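Local coordinates for protein ATP-dependent protease subunit HslV (Trypanosoma brucei brucei, PDB 4HNZ) that forms the threonine-protease core of the mitochondrial HslVU complex, hydrolysing proteins that the HslU partner recognises and unfolds, and thereby helps to regulate mitochondrial DNA replication, at residues T103-I106 / V112-P115; I155-D160 / E165-E170; I54-K59 / K80-D85. All coordinates share one frame; numbering follows the deposited sequence.

Contact 1. Residues T103-I106 / V112-P115; sequences TLEI and VITP
E105 and I113 face each other across the antiparallel beta hairpin of strands 103-107 and 112-113, and their side chains leave the sheet on the same face and run side by side. The glutamate chain is extended, with CG anti to the backbone N (chi1 157°), which lays the carboxylate alongside the isoleucine branches. E105 OE1 lies 3.7 Å from I113 CG2, while E105 OE2 comes to 3.8 Å from I113 CD1, so one oxygen rests near each branch and the contact is van der Waals in kind. V121 and I123 of strand 120-123 also touch E105, and L22 and A28 of a second subunit pack on E105 and I113 respectively. On the other face V112 and L104 meet as neighbours on a diagonal. Their side chains are angled across one another, and V112 CG1 sits 3.5 Å from L104 CD2. T114 runs beside L104 in the same direction, T114 CG2 lying 3.9 Å from L104 CD2, so one leucine methyl is flanked by two residues of the opposing segment. A75 and A79 of helix 71-84 cover this side, against L104 and V112. Between the two faces, E105 and I113 form a hydrogen-bonded pair. E105 N donates to I113 O at 2.8 Å, and I113 N returns an equally short bond to E105 O. Past the end of strand 112-113, P115 CD abuts T103 O at 3.3 Å, while T103 OG1 bonds to R7 and T114 O to K29 of the second subunit. The chemistry is therefore divided: the backbone pair sets the register, methyl packing lines the helix side, and a buried carboxylate lies against hydrocarbon, which would probably raise its pKa unless other groups compensate.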
ATOM      1  N   THR A 103       9.906  30.326 -27.438  1.00 25.08           N
ATOM      2  CA  THR A 103      10.094  28.987 -26.925  1.00 22.94           C
ATOM      3  C   THR A 103       9.023  28.657 -25.883  1.00 21.26           C
ATOM      4  O   THR A 103       8.806  29.413 -24.928  1.00 19.65           O
ATOM      5  CB  THR A 103      11.485  28.843 -26.235  1.00 23.00           C
ATOM      6  OG1 THR A 103      12.528  29.283 -27.121  1.00 25.18           O
ATOM      7  CG2 THR A 103      11.740  27.439 -25.873  1.00 22.05           C
ATOM      8  N   LEU A 104       8.437  27.480 -26.010  1.00 20.88           N
ATOM      9  CA  LEU A 104       7.487  26.973 -25.039  1.00 20.87           C
ATOM     10  C   LEU A 104       7.795  25.558 -24.628  1.00 19.45           C
ATOM     11  O   LEU A 104       8.111  24.708 -25.434  1.00 20.93           O
ATOM     12  CB  LEU A 104       6.065  26.937 -25.610  1.00 21.97           C
ATOM     13  CG  LEU A 104       5.618  28.320 -25.943  1.00 23.44           C
ATOM     14  CD1 LEU A 104       5.497  28.440 -27.435  1.00 25.54           C
ATOM     15  CD2 LEU A 104       4.293  28.642 -25.263  1.00 24.59           C
ATOM     16  N   GLU A 105       7.519  25.307 -23.376  1.00 18.96           N
ATOM     17  CA  GLU A 105       7.562  24.012 -22.841  1.00 19.35           C
ATOM     18  C   GLU A 105       6.120  23.606 -22.488  1.00 18.19           C
ATOM     19  O   GLU A 105       5.357  24.360 -21.876  1.00 16.26           O
ATOM     20  CB  GLU A 105       8.473  24.029 -21.602  1.00 19.68           C
ATOM     21  CG  GLU A 105       8.235  22.915 -20.606  1.00 21.21           C
ATOM     22  CD  GLU A 105       9.051  23.095 -19.301  1.00 23.69           C
ATOM     23  OE1 GLU A 105       9.922  24.024 -19.247  1.00 21.43           O
ATOM     24  OE2 GLU A 105       8.811  22.275 -18.349  1.00 22.61           O
ATOM     25  N   ILE A 106       5.780  22.381 -22.867  1.00 19.00           N
ATOM     26  CA  ILE A 106       4.481  21.807 -22.585  1.00 19.35           C
ATOM     27  C   ILE A 106       4.638  20.434 -21.950  1.00 18.62           C
ATOM     28  O   ILE A 106       5.322  19.607 -22.476  1.00 17.00           O
ATOM     29  CB  ILE A 106       3.690  21.635 -23.872  1.00 19.66           C
ATOM     30  CG1 ILE A 106       3.742  22.898 -24.664  1.00 21.24           C
ATOM     31  CG2 ILE A 106       2.257  21.289 -23.533  1.00 19.99           C
ATOM     32  CD1 ILE A 106       3.433  22.688 -26.139  1.00 23.10           C
ATOM     33  N   VAL A 112       2.205  25.198 -19.512  1.00 17.84           N
ATOM     34  CA  VAL A 112       2.788  25.784 -20.677  1.00 17.65           C
ATOM     35  C   VAL A 112       3.712  26.841 -20.126  1.00 17.93           C
ATOM     36  O   VAL A 112       3.286  27.794 -19.608  1.00 18.31           O
ATOM     37  CB  VAL A 112       1.730  26.385 -21.572  1.00 18.42           C
ATOM     38  CG1 VAL A 112       2.342  27.038 -22.798  1.00 19.64           C
ATOM     39  CG2 VAL A 112       0.734  25.316 -22.016  1.00 18.03           C
ATOM     40  N   ILE A 113       5.004  26.641 -20.274  1.00 18.24           N
ATOM     41  CA  ILE A 113       5.978  27.451 -19.621  1.00 18.56           C
ATOM     42  C   ILE A 113       6.818  28.105 -20.684  1.00 19.05           C
ATOM     43  O   ILE A 113       7.335  27.436 -21.571  1.00 19.30           O
ATOM     44  CB  ILE A 113       6.848  26.559 -18.739  1.00 18.96           C
ATOM     45  CG1 ILE A 113       6.041  26.203 -17.478  1.00 19.12           C
ATOM     46  CG2 ILE A 113       8.179  27.213 -18.384  1.00 19.40           C
ATOM     47  CD1 ILE A 113       6.360  24.821 -16.954  1.00 18.84           C
ATOM     48  N   THR A 114       6.903  29.429 -20.613  1.00 19.58           N
ATOM     49  CA  THR A 114       7.816  30.215 -21.401  1.00 19.51           C
ATOM     50  C   THR A 114       8.986  30.606 -20.503  1.00 19.84           C
ATOM     51  O   THR A 114       8.848  30.649 -19.269  1.00 19.28           O
ATOM     52  CB  THR A 114       7.143  31.509 -21.883  1.00 19.92           C
ATOM     53  OG1 THR A 114       6.668  32.203 -20.743  1.00 18.84           O
ATOM     54  CG2 THR A 114       5.931  31.170 -22.818  1.00 19.90           C
ATOM     55  N   PRO A 115      10.142  30.888 -21.110  1.00 20.49           N
ATOM     56  CA  PRO A 115      11.335  31.191 -20.283  1.00 21.92           C
ATOM     57  C   PRO A 115      11.233  32.514 -19.579  1.00 22.82           C
ATOM     58  O   PRO A 115      10.403  33.344 -19.909  1.00 24.28           O
ATOM     59  CB  PRO A 115      12.464  31.258 -21.327  1.00 22.10           C
ATOM     60  CG  PRO A 115      11.784  31.564 -22.605  1.00 22.06           C
ATOM     61  CD  PRO A 115      10.427  30.940 -22.543  1.00 20.63           C
TER

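Contact 2. Residues I155-D160 / E165-E170; sequences IATDID and EHWDVE. With MG (magnesium ion), chain M.
The magnesium site at the C-terminal end of helix 145-159 lies beside the place where T157 of the helix meets W167, beyond the loop that follows the helix. The metal is held by main-chain oxygens: T157 O at 2.3 Å and D160 O at 2.5 Å, with S163 O from the intervening loop and a water 2.6 Å from the ion. T157 and D160 also touch T2, next to T1, by similarity the active-site residue of this threonine protease. Because D160 is the first residue to depart from helical geometry, its carbonyl can turn to the same ion as that of T157, and the cation probably offsets the partial negative charge of the helix end. The side chain of T157 leaves the ion to its carbonyl and meets W167 instead. T157 OG1 lies between the backbone N and the carbonyl carbon (chi1 64°), bonded to M153 O one helical turn earlier, and stands at the edge of the indole, near its plane, 3.7 Å from W167 NE1. The methyl T157 CG2 approaches W167 NE1 at 3.9 Å. This is packing at the ring edge, since the indole N-H is used by N164 O. E165 O sits 3.4 Å above the plane of W167, offset toward the rim, so this carbonyl oxygen covers part of one indole face. W167 also rests on R150, M153 and R154 of helix 145-159, and strand 167-172 pairs with strand 11-22, while A156 and I159 turn to helix 127-137.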
ATOM      1  N   ILE A 155      27.474  19.007 -18.453  1.00 15.88           N
ATOM      2  CA  ILE A 155      27.287  18.983 -17.025  1.00 16.24           C
ATOM      3  C   ILE A 155      26.038  18.234 -16.603  1.00 15.49           C
ATOM      4  O   ILE A 155      26.118  17.350 -15.697  1.00 16.82           O
ATOM      5  CB  ILE A 155      27.272  20.418 -16.435  1.00 16.36           C
ATOM      6  CG1 ILE A 155      28.694  20.977 -16.540  1.00 16.19           C
ATOM      7  CG2 ILE A 155      26.798  20.425 -14.987  1.00 15.95           C
ATOM      8  CD1 ILE A 155      28.743  22.458 -16.390  1.00 16.72           C
ATOM      9  N   ALA A 156      24.921  18.501 -17.252  1.00 14.24           N
ATOM     10  CA  ALA A 156      23.677  17.874 -16.865  1.00 13.81           C
ATOM     11  C   ALA A 156      23.727  16.395 -17.122  1.00 13.90           C
ATOM     12  O   ALA A 156      23.264  15.592 -16.304  1.00 14.08           O
ATOM     13  CB  ALA A 156      22.511  18.503 -17.590  1.00 13.64           C
ATOM     14  N   THR A 157      24.226  16.010 -18.285  1.00 14.61           N
ATOM     15  CA  THR A 157      24.215  14.589 -18.674  1.00 14.75           C
ATOM     16  C   THR A 157      25.242  13.757 -17.943  1.00 15.01           C
ATOM     17  O   THR A 157      25.040  12.543 -17.766  1.00 15.11           O
ATOM     18  CB  THR A 157      24.320  14.382 -20.197  1.00 14.99           C
ATOM     19  OG1 THR A 157      25.562  14.858 -20.713  1.00 15.55           O
ATOM     20  CG2 THR A 157      23.141  15.100 -20.930  1.00 14.47           C
ATOM     21  N   ASP A 158      26.301  14.386 -17.470  1.00 15.59           N
ATOM     22  CA  ASP A 158      27.201  13.700 -16.544  1.00 16.50           C
ATOM     23  C   ASP A 158      26.525  13.390 -15.240  1.00 15.19           C
ATOM     24  O   ASP A 158      26.789  12.377 -14.657  1.00 15.63           O
ATOM     25  CB  ASP A 158      28.448  14.519 -16.242  1.00 18.89           C
ATOM     26  CG  ASP A 158      29.454  14.530 -17.414  1.00 22.43           C
ATOM     27  OD1 ASP A 158      29.263  13.713 -18.371  1.00 24.61           O
ATOM     28  OD2 ASP A 158      30.403  15.391 -17.401  1.00 24.91           O
ATOM     29  N   ILE A 159      25.629  14.230 -14.779  1.00 14.37           N
ATOM     30  CA  ILE A 159      24.913  13.973 -13.513  1.00 13.34           C
ATOM     31  C   ILE A 159      23.721  13.020 -13.621  1.00 12.75           C
ATOM     32  O   ILE A 159      23.492  12.170 -12.725  1.00 13.32           O
ATOM     33  CB  ILE A 159      24.456  15.292 -12.915  1.00 13.29           C
ATOM     34  CG1 ILE A 159      25.691  16.082 -12.439  1.00 13.75           C
ATOM     35  CG2 ILE A 159      23.490  15.134 -11.762  1.00 13.33           C
ATOM     36  CD1 ILE A 159      25.339  17.540 -12.149  1.00 14.09           C
ATOM     37  N   ASP A 160      22.944  13.174 -14.681  1.00 11.76           N
ATOM     38  CA  ASP A 160      21.744  12.390 -14.907  1.00 11.45           C
ATOM     39  C   ASP A 160      22.120  11.025 -15.504  1.00 11.43           C
ATOM     40  O   ASP A 160      22.540  10.939 -16.630  1.00 11.19           O
ATOM     41  CB  ASP A 160      20.811  13.151 -15.864  1.00 11.54           C
ATOM     42  CG  ASP A 160      19.482  12.427 -16.130  1.00 11.71           C
ATOM     43  OD1 ASP A 160      19.086  11.549 -15.320  1.00 12.16           O
ATOM     44  OD2 ASP A 160      18.878  12.706 -17.192  1.00 11.38           O
ATOM     45  N   GLU A 165      26.034  11.333 -23.349  1.00 18.54           N
ATOM     46  CA  GLU A 165      26.925  12.381 -23.790  1.00 21.52           C
ATOM     47  C   GLU A 165      26.821  12.717 -25.263  1.00 22.05           C
ATOM     48  O   GLU A 165      27.587  13.500 -25.734  1.00 24.99           O
ATOM     49  CB  GLU A 165      28.380  12.002 -23.452  1.00 22.70           C
ATOM     50  CG  GLU A 165      28.983  10.900 -24.339  1.00 25.49           C
ATOM     51  CD  GLU A 165      28.731   9.448 -23.858  1.00 28.28           C
ATOM     52  OE1 GLU A 165      27.722   9.162 -23.140  1.00 26.40           O
ATOM     53  OE2 GLU A 165      29.605   8.587 -24.166  1.00 31.94           O
ATOM     54  N   HIS A 166      25.910  12.108 -25.989  1.00 22.45           N
ATOM     55  CA  HIS A 166      25.817  12.337 -27.417  1.00 22.68           C
ATOM     56  C   HIS A 166      24.594  13.234 -27.638  1.00 22.16           C
ATOM     57  O   HIS A 166      23.520  12.973 -27.115  1.00 22.80           O
ATOM     58  CB  HIS A 166      25.690  11.001 -28.173  1.00 23.30           C
ATOM     59  CG  HIS A 166      26.828  10.043 -27.944  1.00 24.57           C
ATOM     60  ND1 HIS A 166      28.115  10.307 -28.362  1.00 25.52           N
ATOM     61  CD2 HIS A 166      26.864   8.803 -27.386  1.00 24.87           C
ATOM     62  CE1 HIS A 166      28.902   9.299 -28.041  1.00 26.49           C
ATOM     63  NE2 HIS A 166      28.166   8.373 -27.441  1.00 27.27           N
ATOM     64  N   TRP A 167      24.768  14.353 -28.332  1.00 22.45           N
ATOM     65  CA  TRP A 167      23.707  15.382 -28.417  1.00 21.64           C
ATOM     66  C   TRP A 167      23.383  15.728 -29.854  1.00 23.29           C
ATOM     67  O   TRP A 167      24.254  15.798 -30.684  1.00 25.24           O
ATOM     68  CB  TRP A 167      24.102  16.655 -27.670  1.00 20.54           C
ATOM     69  CG  TRP A 167      24.651  16.393 -26.344  1.00 20.54           C
ATOM     70  CD1 TRP A 167      24.146  15.540 -25.400  1.00 20.36           C
ATOM     71  CD2 TRP A 167      25.852  16.915 -25.802  1.00 20.23           C
ATOM     72  NE1 TRP A 167      25.005  15.459 -24.328  1.00 20.65           N
ATOM     73  CE2 TRP A 167      26.054  16.310 -24.551  1.00 20.38           C
ATOM     74  CE3 TRP A 167      26.787  17.813 -26.257  1.00 21.07           C
ATOM     75  CZ2 TRP A 167      27.139  16.616 -23.733  1.00 19.99           C
ATOM     76  CZ3 TRP A 167      27.901  18.078 -25.454  1.00 21.04           C
ATOM     77  CH2 TRP A 167      28.068  17.468 -24.224  1.00 20.39           C
ATOM     78  N   ASP A 168      22.133  15.971 -30.138  1.00 23.93           N
ATOM     79  CA  ASP A 168      21.731  16.603 -31.381  1.00 25.18           C
ATOM     80  C   ASP A 168      21.500  18.085 -31.115  1.00 24.92           C
ATOM     81  O   ASP A 168      21.072  18.476 -30.022  1.00 22.18           O
ATOM     82  CB  ASP A 168      20.461  15.943 -31.888  1.00 26.31           C
ATOM     83  CG  ASP A 168      20.723  14.535 -32.411  1.00 28.49           C
ATOM     84  OD1 ASP A 168      21.472  14.440 -33.399  1.00 31.79           O
ATOM     85  OD2 ASP A 168      20.188  13.539 -31.856  1.00 29.21           O
ATOM     86  N   VAL A 169      21.786  18.893 -32.122  1.00 26.97           N
ATOM     87  CA  VAL A 169      21.688  20.327 -32.025  1.00 28.17           C
ATOM     88  C   VAL A 169      20.836  20.877 -33.173  1.00 30.35           C
ATOM     89  O   VAL A 169      21.033  20.526 -34.332  1.00 31.92           O
ATOM     90  CB  VAL A 169      23.065  20.963 -32.133  1.00 30.24           C
ATOM     91  CG1 VAL A 169      22.955  22.453 -31.931  1.00 31.19           C
ATOM     92  CG2 VAL A 169      24.013  20.372 -31.091  1.00 31.40           C
ATOM     93  N   GLU A 170      19.896  21.749 -32.851  1.00 29.79           N
ATOM     94  CA  GLU A 170      19.272  22.592 -33.836  1.00 29.96           C
ATOM     95  C   GLU A 170      19.533  24.050 -33.476  1.00 30.45           C
ATOM     96  O   GLU A 170      19.485  24.437 -32.306  1.00 28.50           O
ATOM     97  CB  GLU A 170      17.765  22.327 -33.885  1.00 30.10           C
ATOM     98  CG  GLU A 170      17.385  20.998 -34.517  1.00 32.57           C
ATOM     99  CD  GLU A 170      17.600  20.937 -36.031  1.00 33.83           C
ATOM    100  OE1 GLU A 170      17.461  19.820 -36.577  1.00 38.98           O
ATOM    101  OE2 GLU A 170      17.881  21.963 -36.690  1.00 34.19           O
TER
HETATM  102 MG    MG M 200      24.661  10.267 -17.785  1.00 17.23          MG
HETATM  103  O   HOH W   1      24.351   7.727 -18.233  1.00 11.88           O

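Contact 3. Residues I54-K59 / K80-D85; sequences ISLMEK and KEWRTD
Helices 50-66 and 71-84 form a helical layer of the proteasome-type alpha-beta sandwich, and at this contact L56 of the first lies over the indole of W82 from the second. The two side chains meet at about a right angle, and both leucine methyls lie over one face of the ring system. L56 CD2 stands 3.7 Å from the centroid of the W82 five-membered ring and only 11° off its normal, a CH-pi contact. L56 CD1 lies over the CZ2 side of the six-membered ring, 3.5 Å from W82 CZ2. With CG of W82 anti to its main-chain nitrogen (chi1 -172°), the indole swings across so that its end comes nearer helix 50-66 than its CB direction suggests. One turn on from L56, K59 meets E81, the neighbour of W82, at the partly exposed border. The lysine chain bends at its second torsion, bringing K59 CD 4.0 Å from E81 OE2, yet K59 NZ remains 4.8 Å from E81 OE2, so any attraction between the charges is probably weak. K80 and R83 make salt bridges with E58 and D52 of a neighbouring subunit, and E58 with K80 of another, consistent with a place at the subunit interfaces. L91 packs on L56, and M57 turns to I44 and F46 of strand 42-48.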
ATOM      1  N   ILE A  54       5.550  11.475 -30.783  1.00 23.31           N
ATOM      2  CA  ILE A  54       5.127  11.701 -32.151  1.00 25.57           C
ATOM      3  C   ILE A  54       3.639  11.943 -32.255  1.00 25.93           C
ATOM      4  O   ILE A  54       3.195  12.784 -33.047  1.00 28.45           O
ATOM      5  CB  ILE A  54       5.602  10.554 -33.073  1.00 28.16           C
ATOM      6  CG1 ILE A  54       7.126  10.701 -33.273  1.00 29.33           C
ATOM      7  CG2 ILE A  54       4.900  10.580 -34.422  1.00 28.74           C
ATOM      8  CD1 ILE A  54       7.753   9.622 -34.147  1.00 32.24           C
ATOM      9  N   SER A  55       2.861  11.218 -31.480  1.00 24.76           N
ATOM     10  CA  SER A  55       1.445  11.445 -31.496  1.00 24.43           C
ATOM     11  C   SER A  55       1.179  12.887 -31.074  1.00 24.35           C
ATOM     12  O   SER A  55       0.279  13.531 -31.637  1.00 23.66           O
ATOM     13  CB  SER A  55       0.730  10.455 -30.574  1.00 24.87           C
ATOM     14  OG  SER A  55       0.880   9.115 -31.003  1.00 24.40           O
ATOM     15  N   LEU A  56       1.895  13.377 -30.050  1.00 23.46           N
ATOM     16  CA  LEU A  56       1.643  14.735 -29.575  1.00 23.50           C
ATOM     17  C   LEU A  56       2.189  15.776 -30.523  1.00 25.23           C
ATOM     18  O   LEU A  56       1.565  16.819 -30.721  1.00 24.97           O
ATOM     19  CB  LEU A  56       2.211  14.958 -28.199  1.00 23.17           C
ATOM     20  CG  LEU A  56       1.452  14.170 -27.146  1.00 23.06           C
ATOM     21  CD1 LEU A  56       2.352  13.986 -25.937  1.00 22.81           C
ATOM     22  CD2 LEU A  56       0.158  14.844 -26.745  1.00 22.98           C
ATOM     23  N   MET A  57       3.313  15.482 -31.170  1.00 27.34           N
ATOM     24  CA  MET A  57       3.818  16.344 -32.236  1.00 30.93           C
ATOM     25  C   MET A  57       2.812  16.501 -33.373  1.00 31.99           C
ATOM     26  O   MET A  57       2.618  17.610 -33.867  1.00 29.62           O
ATOM     27  CB  MET A  57       5.155  15.862 -32.761  1.00 34.90           C
ATOM     28  CG  MET A  57       6.215  16.140 -31.727  1.00 39.22           C
ATOM     29  SD  MET A  57       7.937  15.804 -32.124  1.00 48.98           S
ATOM     30  CE  MET A  57       8.087  14.040 -31.727  1.00 55.47           C
ATOM     31  N   GLU A  58       2.154  15.422 -33.757  1.00 31.80           N
ATOM     32  CA  GLU A  58       1.166  15.517 -34.828  1.00 32.70           C
ATOM     33  C   GLU A  58      -0.012  16.378 -34.428  1.00 30.92           C
ATOM     34  O   GLU A  58      -0.488  17.161 -35.229  1.00 27.39           O
ATOM     35  CB  GLU A  58       0.705  14.150 -35.242  1.00 34.98           C
ATOM     36  CG  GLU A  58       1.803  13.417 -35.987  1.00 39.16           C
ATOM     37  CD  GLU A  58       1.435  11.980 -36.329  1.00 46.05           C
ATOM     38  OE1 GLU A  58       0.315  11.513 -35.962  1.00 46.88           O
ATOM     39  OE2 GLU A  58       2.268  11.323 -37.000  1.00 52.77           O
ATOM     40  N   LYS A  59      -0.457  16.266 -33.176  1.00 29.22           N
ATOM     41  CA  LYS A  59      -1.527  17.150 -32.705  1.00 29.26           C
ATOM     42  C   LYS A  59      -1.056  18.613 -32.635  1.00 29.62           C
ATOM     43  O   LYS A  59      -1.816  19.504 -32.989  1.00 27.68           O
ATOM     44  CB  LYS A  59      -2.078  16.726 -31.361  1.00 28.10           C
ATOM     45  CG  LYS A  59      -2.608  15.300 -31.324  1.00 29.12           C
ATOM     46  CD  LYS A  59      -3.871  15.052 -32.143  1.00 29.88           C
ATOM     47  CE  LYS A  59      -4.177  13.549 -32.136  1.00 30.98           C
ATOM     48  NZ  LYS A  59      -5.416  13.207 -32.876  1.00 32.52           N
ATOM     49  N   LYS A  80      -4.550  22.077 -23.816  1.00 20.43           N
ATOM     50  CA  LYS A  80      -5.976  21.873 -23.494  1.00 22.36           C
ATOM     51  C   LYS A  80      -6.510  20.570 -24.015  1.00 24.04           C
ATOM     52  O   LYS A  80      -7.241  19.869 -23.326  1.00 27.09           O
ATOM     53  CB  LYS A  80      -6.842  22.990 -24.058  1.00 23.42           C
ATOM     54  CG  LYS A  80      -6.758  24.234 -23.233  1.00 24.19           C
ATOM     55  CD  LYS A  80      -7.173  25.476 -23.978  1.00 26.46           C
ATOM     56  CE  LYS A  80      -8.622  25.382 -24.459  1.00 27.99           C
ATOM     57  NZ  LYS A  80      -8.829  26.495 -25.422  1.00 29.70           N
ATOM     58  N   GLU A  81      -6.178  20.249 -25.253  1.00 25.97           N
ATOM     59  CA  GLU A  81      -6.673  19.025 -25.874  1.00 26.96           C
ATOM     60  C   GLU A  81      -6.054  17.797 -25.198  1.00 23.83           C
ATOM     61  O   GLU A  81      -6.696  16.789 -24.963  1.00 22.50           O
ATOM     62  CB  GLU A  81      -6.303  19.038 -27.374  1.00 30.71           C
ATOM     63  CG  GLU A  81      -6.966  17.937 -28.205  1.00 36.91           C
ATOM     64  CD  GLU A  81      -6.483  17.865 -29.668  1.00 44.39           C
ATOM     65  OE1 GLU A  81      -5.576  18.632 -30.098  1.00 48.73           O
ATOM     66  OE2 GLU A  81      -6.968  16.963 -30.390  1.00 52.38           O
ATOM     67  N   TRP A  82      -4.769  17.893 -24.959  1.00 21.33           N
ATOM     68  CA  TRP A  82      -4.030  16.861 -24.309  1.00 20.71           C
ATOM     69  C   TRP A  82      -4.658  16.528 -22.944  1.00 21.87           C
ATOM     70  O   TRP A  82      -4.807  15.375 -22.598  1.00 24.63           O
ATOM     71  CB  TRP A  82      -2.589  17.353 -24.115  1.00 19.59           C
ATOM     72  CG  TRP A  82      -1.582  16.351 -23.619  1.00 18.53           C
ATOM     73  CD1 TRP A  82      -1.805  15.126 -23.147  1.00 18.03           C
ATOM     74  CD2 TRP A  82      -0.178  16.594 -23.475  1.00 17.83           C
ATOM     75  NE1 TRP A  82      -0.616  14.544 -22.794  1.00 17.79           N
ATOM     76  CE2 TRP A  82       0.394  15.433 -22.971  1.00 17.65           C
ATOM     77  CE3 TRP A  82       0.648  17.674 -23.786  1.00 17.78           C
ATOM     78  CZ2 TRP A  82       1.733  15.320 -22.739  1.00 17.81           C
ATOM     79  CZ3 TRP A  82       1.995  17.572 -23.552  1.00 17.57           C
ATOM     80  CH2 TRP A  82       2.528  16.405 -23.039  1.00 18.14           C
ATOM     81  N   ARG A  83      -5.018  17.534 -22.153  1.00 21.60           N
ATOM     82  CA  ARG A  83      -5.531  17.263 -20.819  1.00 21.22           C
ATOM     83  C   ARG A  83      -6.945  16.763 -20.826  1.00 22.87           C
ATOM     84  O   ARG A  83      -7.353  16.140 -19.869  1.00 21.94           O
ATOM     85  CB  ARG A  83      -5.475  18.498 -19.955  1.00 20.57           C
ATOM     86  CG  ARG A  83      -4.059  18.894 -19.659  1.00 20.66           C
ATOM     87  CD  ARG A  83      -3.392  17.921 -18.710  1.00 20.38           C
ATOM     88  NE  ARG A  83      -4.082  17.965 -17.434  1.00 20.96           N
ATOM     89  CZ  ARG A  83      -3.844  17.158 -16.416  1.00 21.85           C
ATOM     90  NH1 ARG A  83      -2.945  16.206 -16.498  1.00 21.74           N
ATOM     91  NH2 ARG A  83      -4.519  17.326 -15.297  1.00 23.41           N
ATOM     92  N   THR A  84      -7.727  17.072 -21.861  1.00 23.37           N
ATOM     93  CA  THR A  84      -9.168  16.709 -21.845  1.00 24.98           C
ATOM     94  C   THR A  84      -9.502  15.502 -22.692  1.00 27.11           C
ATOM     95  O   THR A  84     -10.590  15.000 -22.613  1.00 28.59           O
ATOM     96  CB  THR A  84     -10.054  17.880 -22.307  1.00 24.68           C
ATOM     97  OG1 THR A  84      -9.543  18.439 -23.526  1.00 22.58           O
ATOM     98  CG2 THR A  84     -10.056  18.966 -21.282  1.00 25.02           C
ATOM     99  N   ASP A  85      -8.599  15.079 -23.565  1.00 30.33           N
ATOM    100  CA  ASP A  85      -8.851  13.906 -24.428  1.00 34.29           C
ATOM    101  C   ASP A  85      -8.356  12.602 -23.764  1.00 35.34           C
ATOM    102  O   ASP A  85      -7.193  12.508 -23.363  1.00 33.65           O
ATOM    103  CB  ASP A  85      -8.179  14.095 -25.775  1.00 35.62           C
ATOM    104  CG  ASP A  85      -8.424  12.942 -26.703  1.00 39.61           C
ATOM    105  OD1 ASP A  85      -7.795  11.886 -26.550  1.00 42.98           O
ATOM    106  OD2 ASP A  85      -9.256  13.073 -27.612  1.00 46.10           O
TER

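In the fold
Along the chain the order is contact 3, contact 1, contact 2, and all three lie in the one proteasome-type domain. Contacts 1 and 3 touch, their centres about 16 Å apart: I106 CG2 is 3.7 Å from W82 CZ3, so the hairpin at the edge of the sheet of strands 35-39, 42-48, 93-98, 103-107 and 112-113 packs on helix 71-84, and both contacts reach the same second subunit. Contact 2 lies on the opposite side of the chain's centre, about 20 Å from contact 1 and 27 Å from contact 3 between centres, where helix 145-159 meets the other sheet. The magnesium site near T1 lies in one half, and both halves meet other subunits.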